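PDB 4RYK: Lmo0325 protein from Listeria monocytogenes EGD-e, which probably binds DNA as a transcriptional regulator of the Rgg type, with an N-terminal helix-turn-helix domain and a C-terminal helical-repeat domain. Local coordinates for residues A[25-29]-A[39-43]; A[121-126]-A[139-145]; A[250-254]-A[269-274]. Residues are numbered along the deposited sequence.

Interaction 1: A[25-29]-A[39-43]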
# COMPACT_ATOMS: atom_id res chain seq x y z
N GLN A 25 3.17 23.58 21.74
CA GLN A 25 4.44 22.95 22.00
C GLN A 25 4.38 22.20 23.28
O GLN A 25 4.91 21.12 23.39
CB GLN A 25 5.54 24.01 22.11
CG GLN A 25 5.87 24.66 20.77
CD GLN A 25 7.03 25.62 20.87
OE1 GLN A 25 7.05 26.46 21.74
NE2 GLN A 25 7.99 25.51 19.97
N LYS A 26 3.74 22.78 24.27
CA LYS A 26 3.56 22.10 25.52
C LYS A 26 2.91 20.72 25.34
O LYS A 26 3.37 19.74 25.91
CB LYS A 26 2.75 22.93 26.48
CG LYS A 26 2.75 22.33 27.87
CD LYS A 26 1.65 22.93 28.73
CE LYS A 26 1.67 22.34 30.13
NZ LYS A 26 1.26 23.41 31.07
N GLU A 27 1.84 20.62 24.59
CA GLU A 27 1.24 19.30 24.52
C GLU A 27 1.93 18.35 23.56
O GLU A 27 1.82 17.14 23.70
CB GLU A 27 -0.26 19.41 24.25
CG GLU A 27 -0.69 19.64 22.85
CD GLU A 27 -2.12 20.20 22.82
OE1 GLU A 27 -3.08 19.46 23.14
OE2 GLU A 27 -2.27 21.39 22.47
N VAL A 28 2.69 18.86 22.60
CA VAL A 28 3.38 17.95 21.71
C VAL A 28 4.66 17.38 22.36
O VAL A 28 4.95 16.20 22.22
CB VAL A 28 3.70 18.63 20.38
CG1 VAL A 28 4.72 17.83 19.62
CG2 VAL A 28 2.45 18.77 19.54
N TYR A 29 5.40 18.21 23.09
CA TYR A 29 6.76 17.86 23.50
C TYR A 29 6.96 17.43 24.95
O TYR A 29 7.98 16.79 25.25
CB TYR A 29 7.72 18.99 23.16
CG TYR A 29 7.82 19.24 21.67
CD1 TYR A 29 8.46 18.33 20.82
CD2 TYR A 29 7.21 20.34 21.10
CE1 TYR A 29 8.55 18.56 19.48
CE2 TYR A 29 7.29 20.58 19.75
CZ TYR A 29 7.95 19.68 18.93
OH TYR A 29 8.00 19.94 17.59
N ILE A 39 12.11 24.01 20.81
CA ILE A 39 12.27 25.25 20.07
C ILE A 39 13.38 25.13 19.05
O ILE A 39 13.20 25.46 17.90
CB ILE A 39 12.57 26.42 21.02
CG1 ILE A 39 11.27 26.82 21.75
CG2 ILE A 39 13.16 27.60 20.25
CD1 ILE A 39 11.45 27.73 22.96
N GLY A 40 14.54 24.64 19.47
CA GLY A 40 15.63 24.39 18.54
C GLY A 40 15.30 23.40 17.44
O GLY A 40 15.58 23.66 16.27
N PHE A 41 14.70 22.28 17.80
CA PHE A 41 14.30 21.25 16.83
C PHE A 41 13.39 21.85 15.78
O PHE A 41 13.56 21.59 14.60
CB PHE A 41 13.58 20.12 17.57
CG PHE A 41 12.88 19.12 16.71
CD1 PHE A 41 13.59 18.31 15.82
CD2 PHE A 41 11.50 18.93 16.84
CE1 PHE A 41 12.94 17.37 15.05
CE2 PHE A 41 10.85 17.99 16.06
CZ PHE A 41 11.58 17.21 15.16
N GLU A 42 12.42 22.67 16.20
CA GLU A 42 11.46 23.27 15.26
C GLU A 42 12.08 24.33 14.34
O GLU A 42 11.54 24.62 13.29
CB GLU A 42 10.22 23.80 15.98
CG GLU A 42 9.34 22.67 16.52
CD GLU A 42 7.91 23.09 16.83
OE1 GLU A 42 7.67 24.31 16.97
OE2 GLU A 42 7.04 22.20 16.91
N LYS A 43 13.23 24.86 14.70
CA LYS A 43 14.00 25.75 13.82
C LYS A 43 15.05 25.03 13.02
O LYS A 43 15.82 25.66 12.31
CB LYS A 43 14.72 26.82 14.65
CG LYS A 43 13.73 27.63 15.45
CD LYS A 43 14.39 28.75 16.23
CE LYS A 43 13.32 29.72 16.69
NZ LYS A 43 13.92 30.80 17.52
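Glu42 accepts a hydrogen bond on each of its two carboxylate oxygens. Gln25 NE2 donates to Glu42 OE1 at 3.2 Å, and Tyr29 OH donates to Glu42 OE2 at a short 2.5 Å. Gln25 and Tyr29 sit one helical turn apart, so both side chains reach the same carboxylate. All three leave their helices with chi1 in the m well. Gln25 and Glu42 are then extended, with chi2 in t, so their polar ends meet between the two backbones. The Tyr29 hydroxyl lies at the edge of the Phe41 ring, and Tyr29 CE1 is 4.0 Å from Phe41 CD2. Ile39 touches Gln25 at the exposed margin. Residues 25-29 and 35-42 match the two helices of a helix-turn-helix, in an XRE-like domain that probably binds DNA. Helix 10-20 adds a salt bridge from Arg18 to Glu42 and covers Tyr29 with Ile14. Helix 50-60 supplies Ile56 against Tyr29 and Phe53 against Phe41.

Interaction 2: A[121-126]-A[139-145]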
# COMPACT_ATOMS: atom_id res chain seq x y z
N HIS A 121 23.65 -2.77 -16.31
CA HIS A 121 24.49 -3.12 -17.42
C HIS A 121 23.85 -4.19 -18.25
O HIS A 121 23.82 -4.06 -19.47
CB HIS A 121 25.83 -3.67 -16.96
CG HIS A 121 26.85 -2.62 -16.73
ND1 HIS A 121 27.30 -2.29 -15.47
CD2 HIS A 121 27.53 -1.84 -17.60
CE1 HIS A 121 28.23 -1.34 -15.57
NE2 HIS A 121 28.38 -1.06 -16.85
N THR A 122 23.34 -5.25 -17.63
CA THR A 122 22.77 -6.33 -18.42
C THR A 122 21.58 -5.84 -19.20
O THR A 122 21.37 -6.28 -20.34
CB THR A 122 22.33 -7.57 -17.62
OG1 THR A 122 21.27 -7.25 -16.72
CG2 THR A 122 23.48 -8.13 -16.84
N ARG A 123 20.81 -4.94 -18.61
CA ARG A 123 19.60 -4.44 -19.25
C ARG A 123 20.00 -3.56 -20.42
O ARG A 123 19.38 -3.60 -21.48
CB ARG A 123 18.72 -3.71 -18.22
CG ARG A 123 17.38 -3.20 -18.69
CD ARG A 123 16.53 -4.25 -19.37
NE ARG A 123 15.96 -5.19 -18.44
CZ ARG A 123 14.66 -5.30 -18.18
NH1 ARG A 123 13.75 -4.53 -18.80
NH2 ARG A 123 14.25 -6.20 -17.31
N ILE A 124 21.06 -2.79 -20.27
CA ILE A 124 21.53 -1.98 -21.42
C ILE A 124 22.10 -2.86 -22.56
O ILE A 124 21.80 -2.62 -23.72
CB ILE A 124 22.55 -0.92 -20.98
CG1 ILE A 124 21.89 0.14 -20.09
CG2 ILE A 124 23.23 -0.27 -22.20
CD1 ILE A 124 22.85 0.79 -19.11
N GLN A 125 22.88 -3.90 -22.26
CA GLN A 125 23.35 -4.81 -23.32
C GLN A 125 22.15 -5.53 -24.00
O GLN A 125 22.09 -5.61 -25.23
CB GLN A 125 24.32 -5.88 -22.81
CG GLN A 125 25.56 -5.38 -22.08
CD GLN A 125 26.25 -6.49 -21.28
OE1 GLN A 125 25.61 -7.42 -20.77
NE2 GLN A 125 27.56 -6.39 -21.15
N THR A 126 21.18 -6.02 -23.22
CA THR A 126 20.02 -6.67 -23.82
C THR A 126 19.22 -5.76 -24.76
O THR A 126 18.89 -6.17 -25.88
CB THR A 126 19.08 -7.22 -22.76
OG1 THR A 126 19.85 -8.08 -21.94
CG2 THR A 126 17.95 -8.02 -23.39
N SER A 139 19.93 -10.94 -24.03
CA SER A 139 20.15 -11.97 -25.04
C SER A 139 21.63 -11.97 -25.51
O SER A 139 22.10 -12.96 -26.08
CB SER A 139 19.16 -11.76 -26.20
OG SER A 139 17.79 -11.95 -25.80
N ASN A 140 22.35 -10.88 -25.22
CA ASN A 140 23.77 -10.68 -25.62
C ASN A 140 24.73 -10.48 -24.42
O ASN A 140 25.78 -9.84 -24.53
CB ASN A 140 23.83 -9.45 -26.54
CG ASN A 140 25.01 -9.46 -27.50
OD1 ASN A 140 26.07 -10.02 -27.21
ND2 ASN A 140 24.84 -8.81 -28.65
N ILE A 141 24.37 -11.07 -23.28
CA ILE A 141 24.85 -10.60 -21.96
C ILE A 141 26.14 -11.22 -21.43
O ILE A 141 26.33 -12.44 -21.47
CB ILE A 141 23.76 -10.81 -20.89
CG1 ILE A 141 22.54 -9.95 -21.23
CG2 ILE A 141 24.29 -10.50 -19.50
CD1 ILE A 141 21.26 -10.45 -20.57
N SER A 142 27.00 -10.36 -20.89
CA SER A 142 28.23 -10.77 -20.23
C SER A 142 28.02 -11.73 -19.07
O SER A 142 27.14 -11.53 -18.22
CB SER A 142 28.97 -9.56 -19.67
OG SER A 142 29.69 -8.89 -20.69
N ASP A 143 28.86 -12.76 -19.04
CA ASP A 143 28.90 -13.66 -17.91
C ASP A 143 29.26 -12.91 -16.65
O ASP A 143 28.78 -13.29 -15.62
CB ASP A 143 29.89 -14.83 -18.11
CG ASP A 143 29.33 -15.92 -19.01
OD1 ASP A 143 28.08 -16.09 -19.01
OD2 ASP A 143 30.12 -16.60 -19.71
N GLU A 144 30.11 -11.88 -16.74
CA GLU A 144 30.57 -11.16 -15.56
C GLU A 144 29.41 -10.57 -14.76
O GLU A 144 29.40 -10.65 -13.55
CB GLU A 144 31.57 -10.05 -15.91
CG GLU A 144 31.00 -8.82 -16.61
CD GLU A 144 32.06 -8.02 -17.38
OE1 GLU A 144 32.93 -7.40 -16.72
OE2 GLU A 144 32.04 -7.99 -18.63
N TYR A 145 28.42 -10.03 -15.43
CA TYR A 145 27.33 -9.40 -14.71
C TYR A 145 26.39 -10.45 -14.16
O TYR A 145 25.86 -10.27 -13.09
CB TYR A 145 26.59 -8.39 -15.58
CG TYR A 145 27.51 -7.32 -16.12
CD1 TYR A 145 28.27 -6.54 -15.26
CD2 TYR A 145 27.63 -7.11 -17.47
CE1 TYR A 145 29.12 -5.58 -15.72
CE2 TYR A 145 28.48 -6.13 -17.96
CZ TYR A 145 29.23 -5.38 -17.07
OH TYR A 145 30.09 -4.42 -17.53
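Tyr145 and Gln125 have the most surface covered here, and their side chains meet each other. Gln125 NE2 comes within 3.3 Å of Tyr145 CE2, at the edge of the ring. Tyr145 also packs on His121 in an offset stack, with centroids 4.6 Å apart and planes only 3° from parallel. His121 CB sits over the same ring as a CH-pi contact, 3.7 Å from the Tyr145 centroid. Thr122 CG2 lies 3.4 Å from Tyr145 CB. Gln125 binds the turn before the second helix. Its OE1 accepts a hydrogen bond from Ser142 N at 3.3 Å, and its NE2 gives a weak one to Ser142 OG, also at 3.3 Å. Ile141 is the third main residue, with its CG2 3.7 Å from Thr122 CG2. Phe173, from a loop, touches both Thr122 and Ile141. The contact packs the start of helix 143-153, and the turn before it, against helix 113-132. Such packing of successive helices is consistent with the TPR-like helical repeats of an Rgg C-terminal domain.

Interaction 3: A[250-254]-A[269-274]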
# COMPACT_ATOMS: atom_id res chain seq x y z
N ASN A 250 -7.02 -15.60 -11.83
CA ASN A 250 -8.11 -16.21 -12.58
C ASN A 250 -7.71 -16.48 -14.03
O ASN A 250 -8.05 -17.54 -14.56
CB ASN A 250 -9.40 -15.38 -12.57
CG ASN A 250 -10.17 -15.47 -11.25
OD1 ASN A 250 -9.93 -16.34 -10.41
ND2 ASN A 250 -11.13 -14.57 -11.08
N TYR A 251 -7.02 -15.51 -14.66
CA TYR A 251 -6.51 -15.71 -16.00
C TYR A 251 -5.60 -16.96 -16.09
O TYR A 251 -5.81 -17.85 -16.92
CB TYR A 251 -5.74 -14.48 -16.51
CG TYR A 251 -5.18 -14.79 -17.87
CD1 TYR A 251 -3.93 -15.37 -18.01
CD2 TYR A 251 -5.94 -14.55 -19.02
CE1 TYR A 251 -3.44 -15.72 -19.26
CE2 TYR A 251 -5.47 -14.89 -20.26
CZ TYR A 251 -4.22 -15.49 -20.40
OH TYR A 251 -3.79 -15.81 -21.66
N TYR A 252 -4.58 -17.03 -15.25
CA TYR A 252 -3.66 -18.17 -15.31
C TYR A 252 -4.28 -19.54 -14.95
O TYR A 252 -3.88 -20.57 -15.49
CB TYR A 252 -2.37 -17.89 -14.52
CG TYR A 252 -1.50 -16.85 -15.20
CD1 TYR A 252 -0.96 -17.09 -16.46
CD2 TYR A 252 -1.21 -15.65 -14.59
CE1 TYR A 252 -0.16 -16.14 -17.09
CE2 TYR A 252 -0.42 -14.68 -15.22
CZ TYR A 252 0.08 -14.92 -16.47
OH TYR A 252 0.85 -13.98 -17.10
N GLN A 253 -5.29 -19.55 -14.08
CA GLN A 253 -5.99 -20.79 -13.72
C GLN A 253 -6.72 -21.27 -14.98
O GLN A 253 -6.75 -22.48 -15.30
CB GLN A 253 -6.96 -20.56 -12.56
CG GLN A 253 -7.77 -21.78 -12.13
CD GLN A 253 -6.88 -22.97 -11.74
OE1 GLN A 253 -6.56 -23.11 -10.58
NE2 GLN A 253 -6.44 -23.77 -12.72
N GLY A 254 -7.22 -20.30 -15.74
CA GLY A 254 -7.86 -20.59 -17.01
C GLY A 254 -6.91 -21.27 -17.98
O GLY A 254 -7.23 -22.30 -18.55
N GLN A 269 -12.87 -18.98 -18.56
CA GLN A 269 -12.35 -18.29 -17.41
C GLN A 269 -11.35 -17.23 -17.82
O GLN A 269 -11.34 -16.14 -17.26
CB GLN A 269 -11.69 -19.29 -16.51
CG GLN A 269 -10.87 -18.65 -15.41
CD GLN A 269 -11.42 -18.93 -14.07
OE1 GLN A 269 -12.61 -19.17 -13.93
NE2 GLN A 269 -10.56 -18.93 -13.07
N ALA A 270 -10.48 -17.56 -18.76
CA ALA A 270 -9.47 -16.63 -19.27
C ALA A 270 -10.12 -15.43 -19.97
O ALA A 270 -9.70 -14.30 -19.78
CB ALA A 270 -8.53 -17.34 -20.24
N LYS A 271 -11.11 -15.70 -20.81
CA LYS A 271 -11.90 -14.64 -21.44
C LYS A 271 -12.63 -13.77 -20.42
O LYS A 271 -12.77 -12.59 -20.61
CB LYS A 271 -12.91 -15.25 -22.41
CG LYS A 271 -12.26 -15.87 -23.64
CD LYS A 271 -11.97 -14.83 -24.73
CE LYS A 271 -13.20 -14.61 -25.61
NZ LYS A 271 -12.98 -13.59 -26.69
N ARG A 272 -13.09 -14.36 -19.33
CA ARG A 272 -13.76 -13.60 -18.30
C ARG A 272 -12.77 -12.65 -17.59
O ARG A 272 -13.10 -11.50 -17.26
CB ARG A 272 -14.43 -14.55 -17.35
CG ARG A 272 -14.97 -13.88 -16.13
CD ARG A 272 -16.39 -13.48 -16.37
NE ARG A 272 -16.59 -12.26 -17.14
CZ ARG A 272 -16.65 -11.02 -16.63
NH1 ARG A 272 -16.91 -10.00 -17.44
NH2 ARG A 272 -16.44 -10.79 -15.33
N ALA A 273 -11.53 -13.09 -17.37
CA ALA A 273 -10.56 -12.23 -16.74
C ALA A 273 -10.26 -11.00 -17.64
O ALA A 273 -10.23 -9.88 -17.16
CB ALA A 273 -9.30 -12.98 -16.44
N ILE A 274 -10.06 -11.24 -18.92
CA ILE A 274 -9.85 -10.15 -19.87
C ILE A 274 -11.01 -9.15 -19.89
O ILE A 274 -10.79 -7.94 -19.87
CB ILE A 274 -9.62 -10.76 -21.26
CG1 ILE A 274 -8.23 -11.37 -21.28
CG2 ILE A 274 -9.80 -9.74 -22.40
CD1 ILE A 274 -8.03 -12.34 -22.42
O HOH W 1 -9.58 -19.73 -10.65
O HOH W 2 -12.08 -18.93 -10.04
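This is a close antiparallel helix-helix packing, a helical hairpin in the TPR-like C-terminal domain of the Rgg family. It joins helices 243-259 and 263-279 near the C-terminal end of the chain. The axes of the two short segments approach to 7.7 Å, with 157° between their directions. Small residues allow this. Gly254 CA lies 3.9 Å from Gln269 CG, and a CB on Gly254 would clash with Ala270 N. The CA atoms of Tyr251 and Ala270 are 4.5 Å apart. The apolar side is built round Tyr251. Its CB rests 3.9 Å from Ala273 CB, and its CE2 is 3.9 Å from Ala270 CB and 4.2 Å from Ile274 CD1. Helix 283-300 continues this core, where Tyr289 meets Tyr251 edge-to-face. The polar side lies by the second subunit. Asn250 ND2 donates to Glu279 O of that subunit, and Asn250 OD1 bonds to its His281. Arg272 forms a salt bridge with Glu279 of the second subunit, so this hairpin takes part in the dimer contact. Two waters link Asn250 OD1 and Gln269 NE2 through weak hydrogen bonds. Across the helices themselves, Gln269 NE2 donates to Asn250 O at 3.2 Å, and that same oxygen accepts the helical bond from Gly254 N at 3.1 Å.

How the interactions relate
The three contacts follow one another along the chain, and none nests in or crosses another. Interaction 1 closes first, over the nine residues between its segments, within the N-terminal helix-turn-helix domain, and joins helices 25-29 and 35-42. Interaction 2 closes next, over twelve residues, the end of helix 113-132 and a loop of which 136-138 are not modelled. It joins helix 113-132 to the start of helix 143-153. Interaction 3 closes last, over fourteen residues, which include the turn between helices 243-259 and 263-279, and pairs these two helices. Interactions 2 and 3 both belong to the helical C-terminal domain, with nearest atoms about 15 Å apart. Interaction 1 is remote, its centre over 50 Å from both other centres.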